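Side-chain contacts in uncharacterized protein (Bacteroides vulgatus, PDB 4FMR), which is of unknown function but probably binds DNA through an HU/IHF-like domain, which it carries together with an immunoglobulin-like domain: residues I24-T29 with T233-Y238; F131-G136 with Y211-T216; T144-T149 with F154-K159; V172-A177 with I200-S205. All blocks are in the same frame, centred on the assembly; numbering follows the deposited sequence.

Contact 1: I24-T29 with T233-Y238; sequences IFQLET and TSHTIY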
loop_
_atom_site.group_PDB
_atom_site.type_symbol
_atom_site.label_atom_id
_atom_site.label_comp_id
_atom_site.label_asym_id
_atom_site.label_seq_id
_atom_site.Cartn_x
_atom_site.Cartn_y
_atom_site.Cartn_z
ATOM N N ILE B 24 -5.472 8.594 18.990
ATOM C CA ILE B 24 -5.664 8.047 17.636
ATOM C C ILE B 24 -6.691 6.894 17.659
ATOM O O ILE B 24 -6.932 6.310 18.717
ATOM C CB ILE B 24 -4.320 7.568 17.003
ATOM C CG1 ILE B 24 -3.535 6.620 17.956
ATOM C CG2 ILE B 24 -3.472 8.755 16.542
ATOM C CD1 ILE B 24 -2.539 5.622 17.269
ATOM N N PHE B 25 -7.252 6.541 16.479
ATOM C CA PHE B 25 -8.207 5.440 16.365
ATOM C C PHE B 25 -7.484 4.133 16.004
ATOM O O PHE B 25 -6.583 4.123 15.161
ATOM C CB PHE B 25 -9.304 5.750 15.339
ATOM C CG PHE B 25 -10.120 6.991 15.613
ATOM C CD1 PHE B 25 -11.141 6.979 16.557
ATOM C CD2 PHE B 25 -9.905 8.159 14.887
ATOM C CE1 PHE B 25 -11.913 8.125 16.794
ATOM C CE2 PHE B 25 -10.679 9.302 15.120
ATOM C CZ PHE B 25 -11.680 9.276 16.071
ATOM N N GLN B 26 -7.865 3.048 16.682
ATOM C CA GLN B 26 -7.311 1.717 16.492
ATOM C C GLN B 26 -8.424 0.767 16.154
ATOM O O GLN B 26 -9.298 0.565 16.987
ATOM C CB GLN B 26 -6.550 1.239 17.752
ATOM C CG GLN B 26 -5.992 -0.191 17.631
ATOM C CD GLN B 26 -5.741 -0.888 18.948
ATOM O OE1 GLN B 26 -6.614 -1.021 19.807
ATOM N NE2 GLN B 26 -4.583 -1.484 19.066
ATOM N N LEU B 27 -8.377 0.152 14.951
ATOM C CA LEU B 27 -9.391 -0.809 14.522
ATOM C C LEU B 27 -9.410 -2.020 15.432
ATOM O O LEU B 27 -8.362 -2.534 15.804
ATOM C CB LEU B 27 -9.168 -1.263 13.054
ATOM C CG LEU B 27 -10.145 -2.331 12.454
ATOM C CD1 LEU B 27 -11.554 -1.782 12.279
ATOM C CD2 LEU B 27 -9.622 -2.887 11.127
ATOM N N GLU B 28 -10.618 -2.438 15.811
ATOM C CA GLU B 28 -10.888 -3.668 16.531
ATOM C C GLU B 28 -11.120 -4.691 15.429
ATOM O O GLU B 28 -12.187 -4.683 14.794
ATOM C CB GLU B 28 -12.076 -3.488 17.493
ATOM C CG GLU B 28 -12.313 -4.666 18.423
ATOM C CD GLU B 28 -13.579 -4.606 19.255
ATOM O OE1 GLU B 28 -14.668 -4.380 18.678
ATOM O OE2 GLU B 28 -13.490 -4.849 20.479
ATOM N N THR B 29 -10.070 -5.474 15.102
ATOM C CA THR B 29 -10.095 -6.440 13.998
ATOM C C THR B 29 -11.084 -7.584 14.301
ATOM O O THR B 29 -11.091 -8.143 15.401
ATOM C CB THR B 29 -8.691 -6.958 13.681
ATOM O OG1 THR B 29 -7.774 -5.870 13.787
ATOM C CG2 THR B 29 -8.592 -7.559 12.265
ATOM N N THR B 233 -1.862 -10.301 25.823
ATOM C CA THR B 233 -2.514 -9.336 24.960
ATOM C C THR B 233 -2.026 -9.672 23.547
ATOM O O THR B 233 -0.891 -10.134 23.349
ATOM C CB THR B 233 -2.307 -7.886 25.422
ATOM O OG1 THR B 233 -3.244 -7.093 24.698
ATOM C CG2 THR B 233 -0.865 -7.358 25.201
ATOM N N SER B 234 -2.915 -9.493 22.576
ATOM C CA SER B 234 -2.667 -9.888 21.204
ATOM C C SER B 234 -2.991 -8.810 20.202
ATOM O O SER B 234 -3.689 -7.841 20.506
ATOM C CB SER B 234 -3.524 -11.111 20.875
ATOM O OG SER B 234 -3.049 -12.272 21.534
ATOM N N HIS B 235 -2.493 -9.016 18.980
ATOM C CA HIS B 235 -2.754 -8.206 17.809
ATOM C C HIS B 235 -2.473 -9.058 16.590
ATOM O O HIS B 235 -1.505 -9.813 16.587
ATOM C CB HIS B 235 -1.937 -6.893 17.777
ATOM C CG HIS B 235 -2.539 -5.883 16.849
ATOM N ND1 HIS B 235 -2.446 -6.018 15.472
ATOM C CD2 HIS B 235 -3.303 -4.804 17.127
ATOM C CE1 HIS B 235 -3.145 -5.019 14.961
ATOM N NE2 HIS B 235 -3.649 -4.246 15.914
ATOM N N THR B 236 -3.296 -8.925 15.546
ATOM C CA THR B 236 -3.085 -9.655 14.305
ATOM C C THR B 236 -1.876 -9.037 13.558
ATOM O O THR B 236 -1.567 -7.852 13.738
ATOM C CB THR B 236 -4.363 -9.662 13.468
ATOM O OG1 THR B 236 -4.232 -10.670 12.461
ATOM C CG2 THR B 236 -4.677 -8.292 12.848
ATOM N N ILE B 237 -1.185 -9.843 12.749
ATOM C CA ILE B 237 0.004 -9.367 12.039
ATOM C C ILE B 237 0.127 -10.115 10.717
ATOM O O ILE B 237 -0.045 -11.334 10.667
ATOM C CB ILE B 237 1.324 -9.517 12.919
ATOM C CG1 ILE B 237 2.575 -8.851 12.264
ATOM C CG2 ILE B 237 1.618 -10.979 13.273
ATOM C CD1 ILE B 237 3.861 -8.665 13.227
ATOM N N TYR B 238 0.476 -9.390 9.668
ATOM C CA TYR B 238 0.758 -10.053 8.410
ATOM C C TYR B 238 2.268 -10.160 8.263
ATOM O O TYR B 238 2.982 -9.156 8.349
ATOM C CB TYR B 238 0.125 -9.350 7.208
ATOM C CG TYR B 238 0.534 -9.999 5.900
ATOM C CD1 TYR B 238 -0.084 -11.166 5.452
ATOM C CD2 TYR B 238 1.558 -9.459 5.119
ATOM C CE1 TYR B 238 0.337 -11.805 4.286
ATOM C CE2 TYR B 238 1.995 -10.093 3.957
ATOM C CZ TYR B 238 1.371 -11.258 3.535
ATOM O OH TYR B 238 1.761 -11.857 2.359
HETATM O O HOH W 1 -5.752 -2.447 15.044
#

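Contact 2: F131-G136 with Y211-T216; sequences FYIGSG and YMLTVT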
loop_
_atom_site.group_PDB
_atom_site.type_symbol
_atom_site.label_atom_id
_atom_site.label_comp_id
_atom_site.label_asym_id
_atom_site.label_seq_id
_atom_site.Cartn_x
_atom_site.Cartn_y
_atom_site.Cartn_z
ATOM N N PHE B 131 -3.233 -2.677 29.355
ATOM C CA PHE B 131 -2.345 -3.730 28.873
ATOM C C PHE B 131 -2.836 -4.160 27.508
ATOM O O PHE B 131 -3.770 -4.964 27.390
ATOM C CB PHE B 131 -2.262 -4.912 29.850
ATOM C CG PHE B 131 -1.473 -6.103 29.356
ATOM C CD1 PHE B 131 -0.143 -5.968 28.970
ATOM C CD2 PHE B 131 -2.032 -7.376 29.357
ATOM C CE1 PHE B 131 0.599 -7.079 28.545
ATOM C CE2 PHE B 131 -1.283 -8.487 28.956
ATOM C CZ PHE B 131 0.028 -8.333 28.559
ATOM N N TYR B 132 -2.218 -3.584 26.470
ATOM C CA TYR B 132 -2.600 -3.809 25.091
ATOM C C TYR B 132 -1.503 -3.366 24.138
ATOM O O TYR B 132 -0.607 -2.610 24.520
ATOM C CB TYR B 132 -3.915 -3.039 24.770
ATOM C CG TYR B 132 -3.803 -1.536 24.935
ATOM C CD1 TYR B 132 -3.275 -0.740 23.921
ATOM C CD2 TYR B 132 -4.227 -0.907 26.103
ATOM C CE1 TYR B 132 -3.143 0.639 24.080
ATOM C CE2 TYR B 132 -4.106 0.470 26.269
ATOM C CZ TYR B 132 -3.592 1.244 25.241
ATOM O OH TYR B 132 -3.485 2.609 25.395
ATOM N N ILE B 133 -1.626 -3.827 22.890
ATOM C CA ILE B 133 -0.813 -3.473 21.742
ATOM C C ILE B 133 -1.613 -2.409 20.980
ATOM O O ILE B 133 -2.703 -2.713 20.489
ATOM C CB ILE B 133 -0.468 -4.729 20.878
ATOM C CG1 ILE B 133 0.309 -5.800 21.693
ATOM C CG2 ILE B 133 0.275 -4.304 19.612
ATOM C CD1 ILE B 133 0.410 -7.237 21.065
ATOM N N GLY B 134 -1.104 -1.175 20.963
ATOM C CA GLY B 134 -1.741 -0.025 20.323
ATOM C C GLY B 134 -1.454 0.090 18.842
ATOM O O GLY B 134 -2.373 0.208 18.023
ATOM N N SER B 135 -0.158 0.076 18.495
ATOM C CA SER B 135 0.327 0.168 17.121
ATOM C C SER B 135 1.606 -0.642 16.935
ATOM O O SER B 135 2.140 -1.215 17.890
ATOM C CB SER B 135 0.552 1.626 16.735
ATOM O OG SER B 135 1.049 2.370 17.829
ATOM N N GLY B 136 2.061 -0.701 15.696
ATOM C CA GLY B 136 3.247 -1.435 15.302
ATOM C C GLY B 136 3.996 -0.769 14.172
ATOM O O GLY B 136 3.424 0.042 13.441
ATOM N N TYR B 211 -0.834 -13.962 11.102
ATOM C CA TYR B 211 -0.522 -14.569 12.390
ATOM C C TYR B 211 -1.177 -13.781 13.496
ATOM O O TYR B 211 -1.413 -12.577 13.337
ATOM C CB TYR B 211 1.007 -14.629 12.663
ATOM C CG TYR B 211 1.809 -15.557 11.779
ATOM C CD1 TYR B 211 2.093 -15.222 10.451
ATOM C CD2 TYR B 211 2.355 -16.732 12.282
ATOM C CE1 TYR B 211 2.810 -16.083 9.625
ATOM C CE2 TYR B 211 3.101 -17.588 11.470
ATOM C CZ TYR B 211 3.325 -17.256 10.144
ATOM O OH TYR B 211 4.058 -18.083 9.347
HETATM N N MSE B 212 -1.441 -14.446 14.627
HETATM C CA MSE B 212 -1.874 -13.784 15.838
HETATM C C MSE B 212 -0.618 -13.621 16.693
HETATM O O MSE B 212 0.023 -14.622 17.025
HETATM C CB MSE B 212 -3.007 -14.535 16.559
HETATM C CG MSE B 212 -3.568 -13.761 17.776
HETATM SE SE MSE B 212 -4.316 -12.002 17.274
HETATM C CE MSE B 212 -5.634 -12.497 15.939
ATOM N N LEU B 213 -0.189 -12.364 16.914
ATOM C CA LEU B 213 0.961 -12.037 17.740
ATOM C C LEU B 213 0.475 -11.852 19.194
ATOM O O LEU B 213 -0.451 -11.085 19.448
ATOM C CB LEU B 213 1.724 -10.785 17.225
ATOM C CG LEU B 213 3.049 -10.455 17.963
ATOM C CD1 LEU B 213 4.067 -9.810 17.027
ATOM C CD2 LEU B 213 2.818 -9.538 19.167
ATOM N N THR B 214 1.121 -12.540 20.138
ATOM C CA THR B 214 0.747 -12.461 21.549
ATOM C C THR B 214 1.963 -12.145 22.404
ATOM O O THR B 214 3.040 -12.691 22.188
ATOM C CB THR B 214 0.070 -13.781 21.976
ATOM O OG1 THR B 214 -1.073 -13.978 21.130
ATOM C CG2 THR B 214 -0.361 -13.800 23.461
ATOM N N VAL B 215 1.769 -11.204 23.355
ATOM C CA VAL B 215 2.715 -10.772 24.381
ATOM C C VAL B 215 2.211 -11.358 25.690
ATOM O O VAL B 215 1.125 -10.987 26.125
ATOM C CB VAL B 215 2.901 -9.220 24.458
ATOM C CG1 VAL B 215 3.720 -8.823 25.695
ATOM C CG2 VAL B 215 3.539 -8.655 23.185
ATOM N N THR B 216 2.961 -12.301 26.284
ATOM C CA THR B 216 2.616 -12.933 27.567
ATOM C C THR B 216 3.648 -12.468 28.606
ATOM O O THR B 216 4.863 -12.559 28.364
ATOM C CB THR B 216 2.543 -14.455 27.437
ATOM O OG1 THR B 216 1.614 -14.782 26.415
ATOM C CG2 THR B 216 2.149 -15.143 28.739
#

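Contact 3: T144-T149 with F154-K159; sequences TDFSAT and FTLFGK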
loop_
_atom_site.group_PDB
_atom_site.type_symbol
_atom_site.label_atom_id
_atom_site.label_comp_id
_atom_site.label_asym_id
_atom_site.label_seq_id
_atom_site.Cartn_x
_atom_site.Cartn_y
_atom_site.Cartn_z
ATOM N N THR B 144 2.947 0.826 9.056
ATOM C CA THR B 144 2.284 0.920 10.362
ATOM C C THR B 144 0.912 0.252 10.310
ATOM O O THR B 144 0.086 0.516 11.162
ATOM C CB THR B 144 2.153 2.387 10.806
ATOM O OG1 THR B 144 1.365 3.082 9.837
ATOM C CG2 THR B 144 3.519 3.071 11.018
ATOM N N ASP B 145 0.682 -0.628 9.339
ATOM C CA ASP B 145 -0.599 -1.331 9.207
ATOM C C ASP B 145 -0.526 -2.782 9.791
ATOM O O ASP B 145 -1.400 -3.584 9.522
ATOM C CB ASP B 145 -1.021 -1.362 7.717
ATOM C CG ASP B 145 -0.032 -2.026 6.770
ATOM O OD1 ASP B 145 1.064 -2.442 7.233
ATOM O OD2 ASP B 145 -0.328 -2.097 5.562
ATOM N N PHE B 146 0.524 -3.097 10.577
ATOM C CA PHE B 146 0.785 -4.402 11.183
ATOM C C PHE B 146 1.185 -5.452 10.150
ATOM O O PHE B 146 1.048 -6.643 10.412
ATOM C CB PHE B 146 -0.359 -4.921 12.060
ATOM C CG PHE B 146 -0.048 -4.608 13.504
ATOM C CD1 PHE B 146 -0.394 -3.383 14.054
ATOM C CD2 PHE B 146 0.692 -5.492 14.279
ATOM C CE1 PHE B 146 -0.097 -3.093 15.377
ATOM C CE2 PHE B 146 1.016 -5.187 15.599
ATOM C CZ PHE B 146 0.641 -3.981 16.130
ATOM N N SER B 147 1.741 -5.005 9.007
ATOM C CA SER B 147 2.402 -5.859 8.037
ATOM C C SER B 147 3.878 -5.859 8.453
ATOM O O SER B 147 4.363 -4.846 8.964
ATOM C CB SER B 147 2.178 -5.384 6.604
ATOM O OG SER B 147 2.806 -4.130 6.407
ATOM N N ALA B 148 4.563 -6.995 8.322
ATOM C CA ALA B 148 5.928 -7.135 8.808
ATOM C C ALA B 148 6.779 -8.007 7.886
ATOM O O ALA B 148 6.249 -8.731 7.049
ATOM C CB ALA B 148 5.901 -7.735 10.211
ATOM N N THR B 149 8.092 -7.919 8.047
ATOM C CA THR B 149 9.071 -8.667 7.249
ATOM C C THR B 149 9.768 -9.741 8.120
ATOM O O THR B 149 10.377 -9.400 9.131
ATOM C CB THR B 149 10.106 -7.686 6.638
ATOM O OG1 THR B 149 9.431 -6.596 5.986
ATOM C CG2 THR B 149 11.030 -8.371 5.647
ATOM N N PHE B 154 10.653 -5.639 14.076
ATOM C CA PHE B 154 9.308 -5.146 14.216
ATOM C C PHE B 154 9.186 -4.450 15.562
ATOM O O PHE B 154 9.737 -4.938 16.553
ATOM C CB PHE B 154 8.292 -6.300 14.072
ATOM C CG PHE B 154 6.892 -5.780 13.873
ATOM C CD1 PHE B 154 6.468 -5.339 12.622
ATOM C CD2 PHE B 154 6.013 -5.662 14.956
ATOM C CE1 PHE B 154 5.189 -4.806 12.453
ATOM C CE2 PHE B 154 4.730 -5.120 14.779
ATOM C CZ PHE B 154 4.332 -4.694 13.532
ATOM N N THR B 155 8.496 -3.286 15.589
ATOM C CA THR B 155 8.264 -2.539 16.832
ATOM C C THR B 155 6.774 -2.561 17.203
ATOM O O THR B 155 5.926 -2.216 16.396
ATOM C CB THR B 155 8.777 -1.080 16.742
ATOM O OG1 THR B 155 10.158 -1.084 16.394
ATOM C CG2 THR B 155 8.613 -0.333 18.046
ATOM N N LEU B 156 6.489 -2.877 18.455
ATOM C CA LEU B 156 5.155 -2.868 19.042
ATOM C C LEU B 156 5.032 -1.719 20.026
ATOM O O LEU B 156 5.846 -1.618 20.941
ATOM C CB LEU B 156 4.871 -4.199 19.766
ATOM C CG LEU B 156 4.830 -5.432 18.904
ATOM C CD1 LEU B 156 5.260 -6.651 19.688
ATOM C CD2 LEU B 156 3.481 -5.591 18.272
ATOM N N PHE B 157 4.025 -0.848 19.847
ATOM C CA PHE B 157 3.775 0.248 20.777
ATOM C C PHE B 157 2.538 -0.078 21.597
ATOM O O PHE B 157 1.601 -0.669 21.072
ATOM C CB PHE B 157 3.622 1.585 20.025
ATOM C CG PHE B 157 4.806 1.939 19.155
ATOM C CD1 PHE B 157 5.895 2.629 19.681
ATOM C CD2 PHE B 157 4.819 1.609 17.803
ATOM C CE1 PHE B 157 6.970 2.998 18.866
ATOM C CE2 PHE B 157 5.896 1.961 16.994
ATOM C CZ PHE B 157 6.962 2.658 17.527
ATOM N N GLY B 158 2.537 0.273 22.873
ATOM C CA GLY B 158 1.368 -0.000 23.692
ATOM C C GLY B 158 1.504 0.393 25.139
ATOM O O GLY B 158 2.136 1.410 25.458
ATOM N N LYS B 159 0.865 -0.407 26.020
ATOM C CA LYS B 159 0.840 -0.191 27.463
ATOM C C LYS B 159 1.218 -1.450 28.203
ATOM O O LYS B 159 0.641 -2.516 27.951
ATOM C CB LYS B 159 -0.544 0.302 27.949
ATOM C CG LYS B 159 -0.910 1.726 27.525
ATOM C CD LYS B 159 -0.252 2.816 28.352
ATOM C CE LYS B 159 -0.643 4.179 27.833
ATOM N NZ LYS B 159 -0.133 5.273 28.699
#

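Contact 4: V172-A177 with I200-S205; sequences VTLASA and ILLPAS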
loop_
_atom_site.group_PDB
_atom_site.type_symbol
_atom_site.label_atom_id
_atom_site.label_comp_id
_atom_site.label_asym_id
_atom_site.label_seq_id
_atom_site.Cartn_x
_atom_site.Cartn_y
_atom_site.Cartn_z
ATOM N N VAL B 172 7.047 -13.625 23.563
ATOM C CA VAL B 172 6.301 -13.274 22.362
ATOM C C VAL B 172 6.147 -14.529 21.507
ATOM O O VAL B 172 7.116 -15.257 21.299
ATOM C CB VAL B 172 6.929 -12.097 21.566
ATOM C CG1 VAL B 172 5.958 -11.592 20.497
ATOM C CG2 VAL B 172 7.329 -10.957 22.501
ATOM N N THR B 173 4.900 -14.784 21.056
ATOM C CA THR B 173 4.511 -15.894 20.195
ATOM C C THR B 173 3.766 -15.397 18.961
ATOM O O THR B 173 3.127 -14.337 18.974
ATOM C CB THR B 173 3.626 -16.922 20.946
ATOM O OG1 THR B 173 2.478 -16.262 21.458
ATOM C CG2 THR B 173 4.361 -17.668 22.065
ATOM N N LEU B 174 3.836 -16.198 17.903
ATOM C CA LEU B 174 3.118 -16.002 16.643
ATOM C C LEU B 174 2.364 -17.256 16.328
ATOM O O LEU B 174 2.972 -18.323 16.254
ATOM C CB LEU B 174 4.067 -15.659 15.495
ATOM C CG LEU B 174 4.908 -14.405 15.686
ATOM C CD1 LEU B 174 6.226 -14.568 14.986
ATOM C CD2 LEU B 174 4.165 -13.174 15.215
ATOM N N ALA B 175 1.047 -17.153 16.195
ATOM C CA ALA B 175 0.220 -18.306 15.864
ATOM C C ALA B 175 -0.289 -18.137 14.444
ATOM O O ALA B 175 -0.938 -17.136 14.137
ATOM C CB ALA B 175 -0.932 -18.456 16.862
ATOM N N SER B 176 0.055 -19.087 13.570
ATOM C CA SER B 176 -0.330 -19.099 12.153
ATOM C C SER B 176 -1.865 -19.191 11.958
ATOM O O SER B 176 -2.473 -20.123 12.459
ATOM C CB SER B 176 0.340 -20.285 11.460
ATOM O OG SER B 176 -0.123 -20.387 10.124
ATOM N N ALA B 177 -2.479 -18.254 11.218
ATOM C CA ALA B 177 -3.909 -18.327 10.908
ATOM C C ALA B 177 -4.213 -19.552 10.021
ATOM O O ALA B 177 -5.282 -20.151 10.158
ATOM C CB ALA B 177 -4.379 -17.049 10.212
ATOM N N ILE B 200 11.367 -6.288 18.476
ATOM C CA ILE B 200 11.671 -7.708 18.348
ATOM C C ILE B 200 12.335 -7.958 17.014
ATOM O O ILE B 200 12.206 -7.153 16.104
ATOM C CB ILE B 200 10.393 -8.633 18.539
ATOM C CG1 ILE B 200 9.321 -8.381 17.449
ATOM C CG2 ILE B 200 9.815 -8.499 19.960
ATOM C CD1 ILE B 200 8.177 -9.398 17.322
ATOM N N LEU B 201 13.060 -9.077 16.913
ATOM C CA LEU B 201 13.616 -9.600 15.663
ATOM C C LEU B 201 12.757 -10.768 15.270
ATOM O O LEU B 201 12.619 -11.685 16.057
ATOM C CB LEU B 201 15.107 -10.010 15.768
ATOM C CG LEU B 201 15.732 -10.513 14.421
ATOM C CD1 LEU B 201 15.686 -9.444 13.340
ATOM C CD2 LEU B 201 17.179 -10.920 14.604
ATOM N N LEU B 202 12.121 -10.722 14.114
ATOM C CA LEU B 202 11.257 -11.825 13.683
ATOM C C LEU B 202 12.072 -12.971 13.085
ATOM O O LEU B 202 12.962 -12.690 12.298
ATOM C CB LEU B 202 10.219 -11.333 12.641
ATOM C CG LEU B 202 9.125 -10.384 13.130
ATOM C CD1 LEU B 202 8.411 -9.731 11.959
ATOM C CD2 LEU B 202 8.136 -11.102 14.036
ATOM N N PRO B 203 11.793 -14.261 13.395
ATOM C CA PRO B 203 12.537 -15.356 12.710
ATOM C C PRO B 203 12.358 -15.306 11.177
ATOM O O PRO B 203 11.307 -14.886 10.674
ATOM C CB PRO B 203 11.923 -16.647 13.287
ATOM C CG PRO B 203 11.136 -16.215 14.484
ATOM C CD PRO B 203 10.743 -14.790 14.292
ATOM N N ALA B 204 13.399 -15.736 10.450
ATOM C CA ALA B 204 13.478 -15.715 8.990
ATOM C C ALA B 204 12.653 -16.812 8.322
ATOM O O ALA B 204 12.200 -16.623 7.195
ATOM C CB ALA B 204 14.935 -15.848 8.560
ATOM N N SER B 205 12.439 -17.923 9.016
ATOM C CA SER B 205 11.753 -19.126 8.529
ATOM C C SER B 205 10.204 -19.020 8.492
ATOM O O SER B 205 9.564 -19.967 8.028
ATOM C CB SER B 205 12.141 -20.327 9.399
ATOM O OG SER B 205 11.896 -20.037 10.766
#

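Contact 1: I24-T29 with T233-Y238
His235, whose ring edge faces Gln26, donates from ND1 to the backbone Thr236 O at 2.7 Å, a nearly straight bond (160°) that lies in the ring plane and uses an in-plane lone pair of the carbonyl. This is the junction between the two domains: 24-29 belongs to the HU/IHF-like part of the chain, and 233-238 runs along strand 231-240 of the immunoglobulin-like sandwich. No direct hydrogen bond joins the two segments; a water bridges them instead. It donates to Leu27 O at 2.7 Å and stands 2.9 Å from His235 NE2. With partners at both nitrogens and Phe146 stacked on it, the imidazole has little freedom to turn.

Gln26 reaches across with CG anti to its backbone N and the rest of the chain extended. Its NE2 comes to 4.1 Å from His235 CD2, near the ring plane, with the amide turned 40° from the imidazole. That is a van der Waals approach; the NE2 hydrogen bond goes to Gly134 O of strand 132-138 and joins the domains directly, with a weak second one to Ile133 O. Thr29 of the same segment packs on Thr236 at about a right angle, and also packs on Ser74 of the second subunit. Thr236 OG1 is bonded to Glu210 OE2, and its chi1 of -164° turns the methyl toward Thr29. As a result Thr236 CG2 lies 4.0 Å from Thr29 CG2 and equally far from Thr29 OG1.

Contact 2: F131-G136 with Y211-T216
Ile133 sets one methyl, CD1, over the gap between Leu213 and Val215, and both apolar side-chain contacts run through that atom. It is the face-to-face packing of an immunoglobulin-like β-sandwich: strand 132-138 belongs to the four-stranded sheet, strand 209-217 to the five-stranded one. Ile133 CD1 sits 3.8 Å from Leu213 CD2, the two side chains crossing at about a right angle. The same Ile133 CD1 is 4.0 Å from Val215 CG2, met at a slant. Its reach comes from CG1 being anti to the carbonyl carbon (chi1 -59°), with the chain then extended to CD1. At one end of the contact the Phe131 ring leans in obliquely, its CZ 3.8 Å from Val215 O.

The next layer is mixed. Leu156 of strand 153-159 touches both Ile133 and Leu213, filling in from the side of the four-stranded sheet, while Phe131 makes a cation-π contact with Arg231. On the outer side of 209-217, Thr214 and Thr216 turn away from the interior, and Thr216 OG1 bonds to Ser232 OG. Just past Ile133 the strand has a classic β bulge, in which Gly134 and Ser135 together face Phe157, with Gly134 N set against Phe157 O.

Contact 3: T144-T149 with F154-K159
Phe154 carries most of the apolar contact, touching Ala148 near its root and Phe146 at its far end. Ala148 CB lies only 3.4 Å from Phe154 CD1, a tight fit against the ring at an oblique angle. Phe154 CZ is 3.8 Å from Phe146 CD2. The two rings are neither stacked nor edge-to-face: their centroids are 5.5 Å apart and their planes meet at 51°. Leu156 joins them through one methyl, CD2, which lies at the edge of the Phe146 ring, 3.7 Å from CE2, and also in the plane of the Phe154 ring at its edge. With chi1 at -166°, trans to the amide nitrogen, the Phe154 ring is carried toward 144-149.

The polar contribution is smaller. Ser147 O meets the edge of Phe154, 3.6 Å from CE1. Within 144-149, Asp145 OD1 accepts from Ser147 N, which comes from above the carboxylate plane, and from Ser147 OG at 2.6 Å, close to the plane on the syn side; the backbone bond makes an Asx turn. Asp145 OD2 is taken by Ser105 OG of the second subunit.

Strand 147-149 is an outermost strand of the five-stranded sheet, running parallel to 231-240, whereas 153-159 lies between 132-138 and 197-201 in the other sheet. A short connection thus carries the chain across the immunoglobulin-like sandwich, and Ile237 of 231-240 packs on both Ala148 and Phe154.

Contact 4: V172-A177 with I200-S205
Val172 and Leu174 meet Ile200 and Leu202 through methyl groups, and aromatic rings border the contact: Phe154 lies against Ile200 and Leu202, and Tyr211 against Leu174. No aromatic ring or amide takes part in the contact itself. The puckered ring of Pro203 keeps its CD 4.6 Å from Leu174 CD1, just beyond close packing. The setting is again the interior of the immunoglobulin-like β-sandwich, with strand 171-176 in the five-stranded sheet and strand 197-201, with the loop that follows it, on the opposing side.

Val172 with Ile200 bridges the sheets; Leu174 with Leu202 joins the five-stranded sheet to the loop after 197-201. Val172 CG2 approaches Ile200 CG2 to 4.3 Å, a loose meeting of branch methyls. Further along, Leu174 and Leu202 cross at about a right angle. The backbones are well apart at both points, 8.7 Å between the CA atoms of Val172 and Ile200 and 9.6 Å between those of Leu174 and Leu202. Ile185, from a neighbouring loop, touches both Leu174 and Ile200 and so links the two pairs, while Leu213 and Leu206 also pack on Leu174.

The leucine pair has matching first torsions: each CG is anti to its own carbonyl carbon. In Leu174 a chi1 of -59° places CG toward 200-205, and from there Leu174 CD1 comes to 4.1 Å from Leu202 CD2.

Contacts 2, 3 and 4 are buried and apolar, all within the immunoglobulin-like sandwich; each spans it, contact 4 partly through the loop after 197-201. Contact 1 differs: partly buried and bridged by water, it ties strand 23-27 of the HU/IHF-like part to strand 231-240. That strand also serves the interior, since it lies between 147-149 of contact 3 and 209-217 of contact 2. On the other sheet, 153-159, the strand of contact 3, lies between 132-138 of contact 2 and 197-201 of contact 4. Contacts 1 and 3 also reach the second subunit, whereas contacts 2 and 4 are touched by no other chain of the assembly. Along the sequence, contact 1 encloses the other three.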